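Local coordinates for protein 26S proteasome regulatory subunit rpn10 (Schizosaccharomyces pombe, PDB 2X5N) that protects polyubiquitin chains from disassembly by deubiquitinating enzymes, and so promotes protein degradation, as a subunit of the 26S proteasome regulatory complex, at residues 8-12 with 25-29; 44-48 with 102-106; 121-125 with 151-155. One frame throughout, in Å; residues are numbered along the deposited sequence.

Contact 1 of 3, residues 8-12 with 25-29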
ATOM      1  N   LEU A   8       1.193  -1.971  -2.390  1.00  3.54           N
ATOM      2  CA  LEU A   8       1.540  -1.151  -3.531  1.00  4.09           C
ATOM      3  C   LEU A   8       2.582  -0.132  -3.109  1.00  4.78           C
ATOM      4  O   LEU A   8       2.312   0.738  -2.261  1.00  5.81           O
ATOM      5  CB  LEU A   8       0.307  -0.400  -4.047  1.00  4.05           C
ATOM      6  CG  LEU A   8      -0.595  -1.162  -5.028  1.00  4.20           C
ATOM      7  CD1 LEU A   8      -0.997  -2.550  -4.497  1.00  5.47           C
ATOM      8  CD2 LEU A   8      -1.846  -0.354  -5.343  1.00  6.23           C
ATOM      9  N   ILE A   9       3.764  -0.236  -3.700  1.00  3.87           N
ATOM     10  CA  ILE A   9       4.862   0.682  -3.396  1.00  4.80           C
ATOM     11  C   ILE A   9       4.968   1.746  -4.471  1.00  3.82           C
ATOM     12  O   ILE A   9       4.737   1.496  -5.656  1.00  4.79           O
ATOM     13  CB  ILE A   9       6.222  -0.039  -3.196  1.00  4.89           C
ATOM     14  CG1 ILE A   9       6.682  -0.848  -4.423  1.00  6.10           C
ATOM     15  CG2 ILE A   9       6.137  -0.910  -1.941  1.00  6.77           C
ATOM     16  CD1 ILE A   9       8.075  -1.323  -4.277  1.00  7.61           C
ATOM     17  N   ASP A  10       5.291   2.948  -4.024  1.00  3.67           N
ATOM     18  CA  ASP A  10       5.557   4.064  -4.907  1.00  3.93           C
ATOM     19  C   ASP A  10       7.048   4.030  -5.262  1.00  3.12           C
ATOM     20  O   ASP A  10       7.911   4.224  -4.396  1.00  3.75           O
ATOM     21  CB  ASP A  10       5.132   5.365  -4.211  1.00  3.89           C
ATOM     22  CG  ASP A  10       5.186   6.593  -5.106  1.00  4.85           C
ATOM     23  OD1 ASP A  10       5.916   6.593  -6.120  1.00  4.93           O
ATOM     24  OD2 ASP A  10       4.489   7.575  -4.763  1.00  4.59           O
ATOM     25  N   ASN A  11       7.338   3.730  -6.524  1.00  4.02           N
ATOM     26  CA  ASN A  11       8.715   3.800  -7.046  1.00  4.95           C
ATOM     27  C   ASN A  11       8.844   4.895  -8.097  1.00  4.68           C
ATOM     28  O   ASN A  11       9.605   4.744  -9.059  1.00  5.98           O
ATOM     29  CB  ASN A  11       9.175   2.456  -7.610  1.00  4.51           C
ATOM     30  CG  ASN A  11       8.368   2.022  -8.803  1.00  4.24           C
ATOM     31  OD1 ASN A  11       7.170   2.267  -8.866  1.00  5.76           O
ATOM     32  ND2 ASN A  11       9.015   1.329  -9.747  1.00  5.21           N
ATOM     33  N   SER A  12       8.120   6.007  -7.901  1.00  4.01           N
ATOM     34  CA  SER A  12       8.263   7.177  -8.768  1.00  4.85           C
ATOM     35  C   SER A  12       9.499   7.996  -8.416  1.00  4.96           C
ATOM     36  O   SER A  12      10.127   7.800  -7.369  1.00  5.89           O
ATOM     37  CB  SER A  12       7.029   8.079  -8.692  1.00  5.33           C
ATOM     38  OG  SER A  12       7.020   8.845  -7.507  1.00  8.23           O
ATOM     39  N   PHE A  25      11.905   6.210  -0.739  1.00  5.59           N
ATOM     40  CA  PHE A  25      11.761   4.866  -1.250  1.00  5.00           C
ATOM     41  C   PHE A  25      12.207   3.815  -0.243  1.00  6.71           C
ATOM     42  O   PHE A  25      11.503   2.817  -0.024  1.00  6.17           O
ATOM     43  CB  PHE A  25      12.531   4.673  -2.546  1.00  6.61           C
ATOM     44  CG  PHE A  25      12.321   3.309  -3.095  1.00  6.91           C
ATOM     45  CD1 PHE A  25      11.150   3.008  -3.793  1.00  7.48           C
ATOM     46  CD2 PHE A  25      13.184   2.284  -2.794  1.00 10.37           C
ATOM     47  CE1 PHE A  25      10.888   1.727  -4.226  1.00  7.35           C
ATOM     48  CE2 PHE A  25      12.929   0.992  -3.246  1.00 14.19           C
ATOM     49  CZ  PHE A  25      11.782   0.725  -3.959  1.00 11.89           C
ATOM     50  N   GLU A  26      13.376   4.027   0.359  0.54  5.04           N
ATOM     51  CA  GLU A  26      13.952   3.043   1.262  0.54  6.03           C
ATOM     52  C   GLU A  26      13.218   2.975   2.593  0.54  5.84           C
ATOM     53  O   GLU A  26      13.132   1.927   3.230  0.54  8.51           O
ATOM     54  CB  GLU A  26      15.426   3.346   1.470  0.54  6.39           C
ATOM     55  CG  GLU A  26      16.279   2.971   0.262  0.54 10.60           C
ATOM     56  CD  GLU A  26      16.296   1.470   0.040  0.54 16.58           C
ATOM     57  OE1 GLU A  26      16.372   0.734   1.048  0.54 19.50           O
ATOM     58  OE2 GLU A  26      16.224   1.027  -1.129  0.54 18.73           O
ATOM     59  N   ALA A  27      12.700   4.115   3.005  1.00  5.15           N
ATOM     60  CA  ALA A  27      11.825   4.220   4.163  1.00  5.70           C
ATOM     61  C   ALA A  27      10.585   3.362   4.047  1.00  4.45           C
ATOM     62  O   ALA A  27      10.138   2.673   4.952  1.00  5.39           O
ATOM     63  CB  ALA A  27      11.554   5.631   4.571  1.00  5.66           C
ATOM     64  N   GLN A  28      10.018   3.469   2.857  1.00  7.18           N
ATOM     65  CA  GLN A  28       8.852   2.707   2.484  1.00  7.86           C
ATOM     66  C   GLN A  28       9.206   1.223   2.493  1.00  6.74           C
ATOM     67  O   GLN A  28       8.446   0.386   2.993  1.00  6.85           O
ATOM     68  CB  GLN A  28       8.372   3.189   1.089  1.00  5.58           C
ATOM     69  CG  GLN A  28       7.603   2.191   0.304  1.00  8.20           C
ATOM     70  CD  GLN A  28       7.353   2.717  -1.071  1.00  6.17           C
ATOM     71  OE1 GLN A  28       6.255   3.130  -1.394  1.00  6.13           O
ATOM     72  NE2 GLN A  28       8.405   2.743  -1.893  1.00  6.10           N
ATOM     73  N   LYS A  29      10.332   0.878   1.880  0.80  7.22           N
ATOM     74  CA  LYS A  29      10.736  -0.542   1.762  0.80  8.72           C
ATOM     75  C   LYS A  29      10.794  -1.273   3.120  0.80  7.05           C
ATOM     76  O   LYS A  29      10.333  -2.407   3.241  0.80  9.90           O
ATOM     77  CB  LYS A  29      12.073  -0.655   1.023  0.80 21.25           C
ATOM     78  CG  LYS A  29      12.423  -2.050   0.560  0.80 51.22           C
ATOM     79  CD  LYS A  29      13.775  -2.053  -0.125  0.80 79.87           C
ATOM     80  CE  LYS A  29      14.158  -3.432  -0.614  0.80106.12           C
ATOM     81  NZ  LYS A  29      15.592  -3.472  -1.002  0.80129.67           N
TER
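The end of strand 3-9 and the loop after it run past the first turns of helix 24-42, the CA atoms of Ile9 and Gln28 7.4 Å apart and those of Asn11 and Phe25 6.6 Å. The primary amide of Gln28 grips both backbone polar atoms of Asp10: OE1 accepts from Asp10 N at 2.8 Å, the N-H tilted from the carbonyl plane, while NE2 donates to Asp10 O at 2.9 Å, fairly straight (165°) and in its own amide plane, though above the carbonyl plane of Asp10. With donor and acceptor side by side, an amide suits this two-point hold, which fixes its rotation. With CG anti to the backbone N (chi1 155°), the extended chain crosses Ile9 at about a right angle. These elements open the beta-alpha-beta unit of the von Willebrand factor A fold; Asp10 and Ser12 probably stand where many A domains carry the DxSxS of the MIDAS motif. Asp10 OD1 accepts from Ser12 N at 2.9 Å, an Asx turn, and from Ser12 OG; OD2 bonds Gly114 N and Ser115 OG. The Phe25 ring presents its edge to Asp10 O, CD1 lying 3.5 Å away, and CE1 packs on Ile9 CD1 and Asn11 CB.

Contact 2 of 3, residues 44-48 with 102-106; sequences PENMC and NKIQR. With SO4 (sulfate ion), chain B.
Gln105 reaches across to the backbone of 45-47, while Asn102 meets Glu45 through water; both start from the type I beta turn 102-105 that leads into strand 106-113 of the von Willebrand factor A domain, with strand 3-9 between it and strand 47-52. The Gln105 chain, extended beyond CG, crosses the Met47 side chain at about a right angle and sets NE2 against Met47 CG at 3.6 Å. Met47 N is closer still, but both are donors and no bond forms; Glu45 O is near at a poor angle. The partner of NE2 is instead Glu3 O, through a weak hydrogen bond. Glu45 and Asn102 also cross at roughly a right angle, carboxylate and amide planes 42° apart. Their polar ends do not bond directly, and two waters fill in: one donates to Glu45 OE1, the other to Glu45 O, and both accept from Asn102 ND2. Asparagine also suits the turn, since OD1 takes Ile104 N at 3.1 Å in an Asx turn. Beyond it a sulfate ion, probably from the crystallisation liquor and also bonded by Leu2 N, meets the guanidinium edge of Arg106: NH2 bonds O1 at 2.9 Å, and NE bonds O4 at 2.9 Å, almost straight at 177°.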
ATOM      1  N   PRO A  44      -2.788 -17.820   9.747  1.00  8.80           N
ATOM      2  CA  PRO A  44      -1.916 -18.726   8.995  1.00  9.61           C
ATOM      3  C   PRO A  44      -2.058 -18.863   7.502  1.00  7.51           C
ATOM      4  O   PRO A  44      -1.194 -19.357   6.793  1.00  7.51           O
ATOM      5  CB  PRO A  44      -1.873 -20.011   9.825  1.00 14.62           C
ATOM      6  CG  PRO A  44      -3.214 -20.011  10.479  1.00 14.85           C
ATOM      7  CD  PRO A  44      -3.551 -18.553  10.772  1.00 10.62           C
ATOM      8  N   GLU A  45      -3.249 -18.470   7.057  1.00  7.27           N
ATOM      9  CA  GLU A  45      -3.596 -18.527   5.644  1.00  7.55           C
ATOM     10  C   GLU A  45      -3.546 -17.184   4.926  1.00  7.02           C
ATOM     11  O   GLU A  45      -3.829 -17.116   3.731  1.00  8.08           O
ATOM     12  CB  GLU A  45      -4.960 -19.164   5.494  1.00  9.37           C
ATOM     13  CG  GLU A  45      -4.946 -20.652   5.809  1.00 12.21           C
ATOM     14  CD  GLU A  45      -6.185 -21.314   5.312  0.79 15.96           C
ATOM     15  OE1 GLU A  45      -7.223 -21.065   5.921  1.00 19.44           O
ATOM     16  OE2 GLU A  45      -6.119 -22.052   4.308  0.64 16.39           O
ATOM     17  N   ASN A  46      -3.200 -16.108   5.622  1.00  5.44           N
ATOM     18  CA  ASN A  46      -3.110 -14.811   4.952  1.00  5.37           C
ATOM     19  C   ASN A  46      -1.958 -14.801   3.966  1.00  5.26           C
ATOM     20  O   ASN A  46      -0.912 -15.421   4.192  1.00  6.75           O
ATOM     21  CB  ASN A  46      -2.923 -13.691   5.961  1.00  5.65           C
ATOM     22  CG  ASN A  46      -4.201 -13.334   6.679  1.00  6.06           C
ATOM     23  OD1 ASN A  46      -5.258 -13.887   6.397  1.00  6.26           O
ATOM     24  ND2 ASN A  46      -4.118 -12.390   7.604  1.00  5.86           N
ATOM     25  N   MET A  47      -2.159 -14.081   2.873  0.78  4.96           N
ATOM     26  CA  MET A  47      -1.166 -13.946   1.823  0.78  4.62           C
ATOM     27  C   MET A  47      -1.042 -12.480   1.467  0.78  3.16           C
ATOM     28  O   MET A  47      -2.002 -11.731   1.567  0.78  3.67           O
ATOM     29  CB  MET A  47      -1.642 -14.665   0.562  0.78  7.91           C
ATOM     30  CG  MET A  47      -2.007 -16.095   0.794  0.78 10.94           C
ATOM     31  SD  MET A  47      -0.538 -17.093   0.674  0.78 13.47           S
ATOM     32  CE  MET A  47      -0.606 -17.540  -1.060  0.78 38.87           C
ATOM     33  N   CYS A  48       0.130 -12.095   0.988  1.00  5.03           N
ATOM     34  CA  CYS A  48       0.421 -10.766   0.477  1.00  4.43           C
ATOM     35  C   CYS A  48       1.045 -10.789  -0.890  1.00  3.97           C
ATOM     36  O   CYS A  48       1.882 -11.655  -1.144  1.00  4.95           O
ATOM     37  CB  CYS A  48       1.219  -9.853   1.411  1.00  7.12           C
ATOM     38  SG  CYS A  48       0.637  -9.681   3.059  1.00  6.23           S
ATOM     39  N   ASN A 102      -7.385 -18.715  -2.624  1.00  6.87           N
ATOM     40  CA  ASN A 102      -8.320 -18.915  -1.518  1.00  7.06           C
ATOM     41  C   ASN A 102      -9.301 -17.755  -1.463  1.00  5.82           C
ATOM     42  O   ASN A 102      -8.994 -16.684  -0.916  1.00  6.45           O
ATOM     43  CB  ASN A 102      -7.545 -19.054  -0.203  1.00  7.49           C
ATOM     44  CG  ASN A 102      -8.450 -19.229   0.995  1.00  8.27           C
ATOM     45  OD1 ASN A 102      -9.673 -19.292   0.862  1.00  7.90           O
ATOM     46  ND2 ASN A 102      -7.859 -19.281   2.185  1.00 10.63           N
ATOM     47  N   LYS A 103     -10.472 -17.954  -2.054  1.00  5.36           N
ATOM     48  CA  LYS A 103     -11.411 -16.861  -2.190  1.00  6.41           C
ATOM     49  C   LYS A 103     -12.205 -16.563  -0.929  1.00  5.96           C
ATOM     50  O   LYS A 103     -12.958 -15.596  -0.884  1.00  6.56           O
ATOM     51  CB  LYS A 103     -12.274 -17.077  -3.425  1.00  8.62           C
ATOM     52  CG  LYS A 103     -11.398 -16.855  -4.671  1.00 14.31           C
ATOM     53  CD  LYS A 103     -12.096 -17.060  -5.978  1.00 16.89           C
ATOM     54  CE  LYS A 103     -11.149 -16.753  -7.148  1.00 13.33           C
ATOM     55  NZ  LYS A 103     -10.122 -17.775  -7.200  1.00 15.91           N
ATOM     56  N   ILE A 104     -12.009 -17.356   0.122  1.00  5.30           N
ATOM     57  CA  ILE A 104     -12.564 -16.994   1.425  1.00  5.88           C
ATOM     58  C   ILE A 104     -11.855 -15.759   1.969  1.00  4.95           C
ATOM     59  O   ILE A 104     -12.434 -15.002   2.736  1.00  6.69           O
ATOM     60  CB  ILE A 104     -12.494 -18.129   2.482  1.00  5.12           C
ATOM     61  CG1 ILE A 104     -13.026 -19.449   1.913  1.00  6.16           C
ATOM     62  CG2 ILE A 104     -13.290 -17.723   3.725  1.00  6.64           C
ATOM     63  CD1 ILE A 104     -13.068 -20.584   2.911  1.00  8.76           C
ATOM     64  N   GLN A 105     -10.611 -15.549   1.565  1.00  5.43           N
ATOM     65  CA  GLN A 105      -9.910 -14.343   1.989  1.00  5.31           C
ATOM     66  C   GLN A 105     -10.648 -13.073   1.587  1.00  5.04           C
ATOM     67  O   GLN A 105     -11.029 -12.902   0.440  1.00  5.35           O
ATOM     68  CB  GLN A 105      -8.520 -14.312   1.346  1.00  4.72           C
ATOM     69  CG  GLN A 105      -7.482 -15.260   1.920  1.00  6.72           C
ATOM     70  CD  GLN A 105      -6.230 -15.210   1.104  1.00  6.26           C
ATOM     71  OE1 GLN A 105      -6.248 -15.448  -0.107  1.00  9.13           O
ATOM     72  NE2 GLN A 105      -5.168 -14.751   1.717  1.00  9.30           N
ATOM     73  N   ARG A 106     -10.789 -12.173   2.551  1.00  4.94           N
ATOM     74  CA  ARG A 106     -11.184 -10.807   2.287  1.00  4.80           C
ATOM     75  C   ARG A 106     -10.128 -10.134   1.426  1.00  4.60           C
ATOM     76  O   ARG A 106      -9.009 -10.630   1.304  1.00  5.29           O
ATOM     77  CB  ARG A 106     -11.329 -10.049   3.605  1.00  5.12           C
ATOM     78  CG  ARG A 106     -12.342 -10.654   4.589  1.00  6.42           C
ATOM     79  CD  ARG A 106     -12.099 -10.102   5.974  1.00  9.90           C
ATOM     80  NE  ARG A 106     -12.907 -10.702   7.042  1.00 10.06           N
ATOM     81  CZ  ARG A 106     -14.123 -10.293   7.378  1.00 12.31           C
ATOM     82  NH1 ARG A 106     -14.709  -9.317   6.695  1.00 15.43           N
ATOM     83  NH2 ARG A 106     -14.763 -10.878   8.380  1.00 12.13           N
TER
HETATM   84  S   SO4 B1194     -12.254 -13.484   9.726  0.85  9.24           S
HETATM   85  O1  SO4 B1194     -13.330 -12.591  10.154  0.92 13.73           O
HETATM   86  O2  SO4 B1194     -11.185 -13.500  10.743  0.74  9.75           O
HETATM   87  O3  SO4 B1194     -12.829 -14.815   9.594  0.80 11.17           O
HETATM   88  O4  SO4 B1194     -11.790 -13.018   8.452  1.00  9.17           O
HETATM   89  O   HOH W   1      -9.467 -20.516   4.438  1.00 12.15           O
HETATM   90  O   HOH W   2      -4.774 -19.072   1.918  1.00 14.01           O

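Contact 3 of 3, residues 121-125 with 151-155; sequences EKNLI and ALQHF. With SO4 (sulfate ion), chain C.
Glu121 reaches from the first turn of helix 121-133 to His154 on helix 151-159. Its CB lies 3.1 Å from O2 of a sulfate, probably from the crystallisation liquor, which accepts from Glu121 N at the helix start, where backbone N-H groups suit an anion. CG stands anti to the backbone N (chi1 -175°), and the extended chain brings CD to the in-plane edge of the His154 ring. At the tip, OE1 lies 4.0 Å from Ala151 CB, and OE2 accepts from His154 ND1 in a bent hydrogen bond (141°) whose 2.5 Å length is suspiciously short. Replacing Glu121 by an alanine removes the carboxylate and would probably leave His154 ND1 without this mate and the imidazole freer to turn. The rest of the packing is largely apolar: Leu124 forks, CD1 to the small Ala151 CB and CD2 to Phe155 CD1, both at 4.0 Å, while Ile125 CD1 rests on His154 O. The Phe155 ring turns its edge to Leu124 O and also touches Ile138 and Ile140 of strand 136-143. Segments 121-125 and 151-155 run at 26° to each other, their axes 9.4 Å apart at closest approach, as expected of successive helices on one side of the Rossmann-like von Willebrand factor A sheet.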
ATOM      1  N   GLU A 121     -10.079  14.855  -7.889  1.00 34.71           N
ATOM      2  CA  GLU A 121     -10.827  14.367  -6.743  1.00 47.66           C
ATOM      3  C   GLU A 121     -12.087  13.614  -7.156  1.00 44.27           C
ATOM      4  O   GLU A 121     -12.402  12.595  -6.571  1.00 30.14           O
ATOM      5  CB  GLU A 121     -11.161  15.475  -5.742  1.00 62.90           C
ATOM      6  CG  GLU A 121     -11.841  14.921  -4.493  1.00 65.22           C
ATOM      7  CD  GLU A 121     -11.705  15.814  -3.277  0.68 52.67           C
ATOM      8  OE1 GLU A 121     -10.895  16.764  -3.305  0.75 49.58           O
ATOM      9  OE2 GLU A 121     -12.407  15.550  -2.281  0.97 47.77           O
ATOM     10  N   LYS A 122     -12.798  14.115  -8.160  1.00 52.05           N
ATOM     11  CA  LYS A 122     -14.000  13.442  -8.637  1.00 62.64           C
ATOM     12  C   LYS A 122     -13.662  12.001  -9.003  1.00 35.43           C
ATOM     13  O   LYS A 122     -14.349  11.069  -8.600  1.00 24.16           O
ATOM     14  CB  LYS A 122     -14.597  14.172  -9.838  1.00102.71           C
ATOM     15  CG  LYS A 122     -15.543  13.311 -10.652  1.00135.36           C
ATOM     16  CD  LYS A 122     -16.551  14.141 -11.419  1.00162.47           C
ATOM     17  CE  LYS A 122     -17.684  14.596 -10.521  1.00186.58           C
ATOM     18  NZ  LYS A 122     -18.939  14.745 -11.298  1.00212.74           N
ATOM     19  N   ASN A 123     -12.598  11.831  -9.772  1.00 30.26           N
ATOM     20  CA  ASN A 123     -12.026  10.509 -10.014  1.00 21.36           C
ATOM     21  C   ASN A 123     -11.610   9.633  -8.844  1.00 15.57           C
ATOM     22  O   ASN A 123     -11.853   8.435  -8.827  1.00 15.14           O
ATOM     23  CB  ASN A 123     -11.257  10.326 -11.336  1.00 23.91           C
ATOM     24  CG  ASN A 123     -12.089  10.684 -12.554  1.00 29.78           C
ATOM     25  OD1 ASN A 123     -12.928   9.903 -12.992  1.00 30.13           O
ATOM     26  ND2 ASN A 123     -11.851  11.862 -13.110  1.00 37.42           N
ATOM     27  N   LEU A 124     -10.978  10.271  -7.860  1.00 20.04           N
ATOM     28  CA  LEU A 124     -10.593   9.595  -6.628  1.00 34.45           C
ATOM     29  C   LEU A 124     -11.822   9.061  -5.908  1.00 20.22           C
ATOM     30  O   LEU A 124     -11.799   7.958  -5.379  1.00 17.00           O
ATOM     31  CB  LEU A 124      -9.830  10.541  -5.699  1.00 71.90           C
ATOM     32  CG  LEU A 124      -8.320  10.649  -5.900  1.00104.20           C
ATOM     33  CD1 LEU A 124      -7.730  11.602  -4.876  1.00128.07           C
ATOM     34  CD2 LEU A 124      -7.668   9.283  -5.798  1.00127.09           C
ATOM     35  N   ILE A 125     -12.905   9.834  -5.879  1.00 19.66           N
ATOM     36  CA  ILE A 125     -14.090   9.402  -5.145  1.00 20.99           C
ATOM     37  C   ILE A 125     -14.786   8.264  -5.880  1.00 15.14           C
ATOM     38  O   ILE A 125     -15.255   7.319  -5.252  1.00 14.11           O
ATOM     39  CB  ILE A 125     -15.084  10.550  -4.910  1.00 40.48           C
ATOM     40  CG1 ILE A 125     -14.440  11.651  -4.061  1.00 61.59           C
ATOM     41  CG2 ILE A 125     -16.343  10.023  -4.241  1.00 47.40           C
ATOM     42  CD1 ILE A 125     -13.799  11.154  -2.785  1.00 79.07           C
ATOM     43  N   ALA A 151      -7.510  15.467  -0.091  1.00 65.58           N
ATOM     44  CA  ALA A 151      -8.186  14.642  -1.084  1.00 63.97           C
ATOM     45  C   ALA A 151      -8.185  13.180  -0.658  1.00 38.24           C
ATOM     46  O   ALA A 151      -9.155  12.463  -0.865  1.00 29.25           O
ATOM     47  CB  ALA A 151      -7.520  14.797  -2.440  1.00 88.35           C
ATOM     48  N   LEU A 152      -7.091  12.732  -0.063  1.00 33.91           N
ATOM     49  CA  LEU A 152      -7.005  11.338   0.350  1.00 36.14           C
ATOM     50  C   LEU A 152      -7.905  11.034   1.544  1.00 22.19           C
ATOM     51  O   LEU A 152      -8.351   9.901   1.700  1.00 16.73           O
ATOM     52  CB  LEU A 152      -5.557  10.938   0.627  1.00 60.96           C
ATOM     53  CG  LEU A 152      -4.751  10.690  -0.650  1.00 81.72           C
ATOM     54  CD1 LEU A 152      -3.299  10.381  -0.335  1.00 97.04           C
ATOM     55  CD2 LEU A 152      -5.374   9.561  -1.454  1.00 99.91           C
ATOM     56  N   GLN A 153      -8.187  12.029   2.381  1.00 20.21           N
ATOM     57  CA  GLN A 153      -9.106  11.813   3.494  1.00 22.61           C
ATOM     58  C   GLN A 153     -10.509  11.571   2.950  1.00 19.13           C
ATOM     59  O   GLN A 153     -11.225  10.696   3.421  1.00 15.45           O
ATOM     60  CB  GLN A 153      -9.104  13.000   4.465  1.00 31.51           C
ATOM     61  CG  GLN A 153     -10.044  12.834   5.658  1.00 33.64           C
ATOM     62  CD  GLN A 153      -9.627  11.722   6.598  1.00 28.68           C
ATOM     63  OE1 GLN A 153      -8.516  11.725   7.121  1.00 21.97           O
ATOM     64  NE2 GLN A 153     -10.523  10.769   6.831  1.00 32.93           N
ATOM     65  N   HIS A 154     -10.906  12.345   1.943  1.00 19.96           N
ATOM     66  CA  HIS A 154     -12.206  12.143   1.322  1.00 22.98           C
ATOM     67  C   HIS A 154     -12.296  10.782   0.627  1.00 17.58           C
ATOM     68  O   HIS A 154     -13.326  10.127   0.659  1.00 15.05           O
ATOM     69  CB  HIS A 154     -12.489  13.255   0.312  1.00 32.85           C
ATOM     70  CG  HIS A 154     -12.419  14.631   0.901  1.00 40.74           C
ATOM     71  ND1 HIS A 154     -12.039  15.738   0.171  1.00 42.74           N
ATOM     72  CD2 HIS A 154     -12.669  15.077   2.156  1.00 47.11           C
ATOM     73  CE1 HIS A 154     -12.071  16.807   0.946  1.00 48.30           C
ATOM     74  NE2 HIS A 154     -12.448  16.433   2.155  1.00 46.97           N
ATOM     75  N   PHE A 155     -11.210  10.370  -0.007  1.00 15.59           N
ATOM     76  CA  PHE A 155     -11.118   9.062  -0.639  1.00 14.33           C
ATOM     77  C   PHE A 155     -11.340   7.942   0.392  1.00 12.23           C
ATOM     78  O   PHE A 155     -12.162   7.038   0.199  1.00  9.89           O
ATOM     79  CB  PHE A 155      -9.743   8.934  -1.296  1.00 14.18           C
ATOM     80  CG  PHE A 155      -9.423   7.538  -1.812  1.00  9.95           C
ATOM     81  CD1 PHE A 155      -9.765   7.142  -3.093  1.00 12.08           C
ATOM     82  CD2 PHE A 155      -8.764   6.634  -1.005  1.00 13.42           C
ATOM     83  CE1 PHE A 155      -9.463   5.880  -3.559  1.00 14.01           C
ATOM     84  CE2 PHE A 155      -8.460   5.364  -1.463  1.00 16.67           C
ATOM     85  CZ  PHE A 155      -8.810   4.984  -2.729  1.00 14.36           C
TER
HETATM   86  S   SO4 C1195      -9.662  18.681  -8.226  0.55 18.97           S
HETATM   87  O1  SO4 C1195     -10.235  19.780  -7.459  0.89 20.73           O
HETATM   88  O2  SO4 C1195      -9.563  17.504  -7.379  0.70 18.96           O
HETATM   89  O3  SO4 C1195      -8.330  19.046  -8.698  0.36 18.61           O
HETATM   90  O4  SO4 C1195     -10.526  18.434  -9.386  0.69 22.17           O

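Overall arrangement
The three contacts follow one another along the chain without touching. Contacts 1 and 2 are joined by helix 24-42, which leads toward strand 47-52, and both reach the same sheet, where strands 3-9 and 47-52 are neighbours. Yet they lie on opposite sides of the chain's centre, their own centres 24 Å apart. Contact 1 is the deeply buried one; contacts 2 and 3, each with a sulfate, lie about 17 and 16 Å from the chain's centre, measured between centres. Contact 3 pairs two helices further along the fold, 21 Å from contact 1 and 28 Å from contact 2, centre to centre. Ile90 of helix 86-98 touches Leu8, beside contact 1, and Phe155 of contact 3.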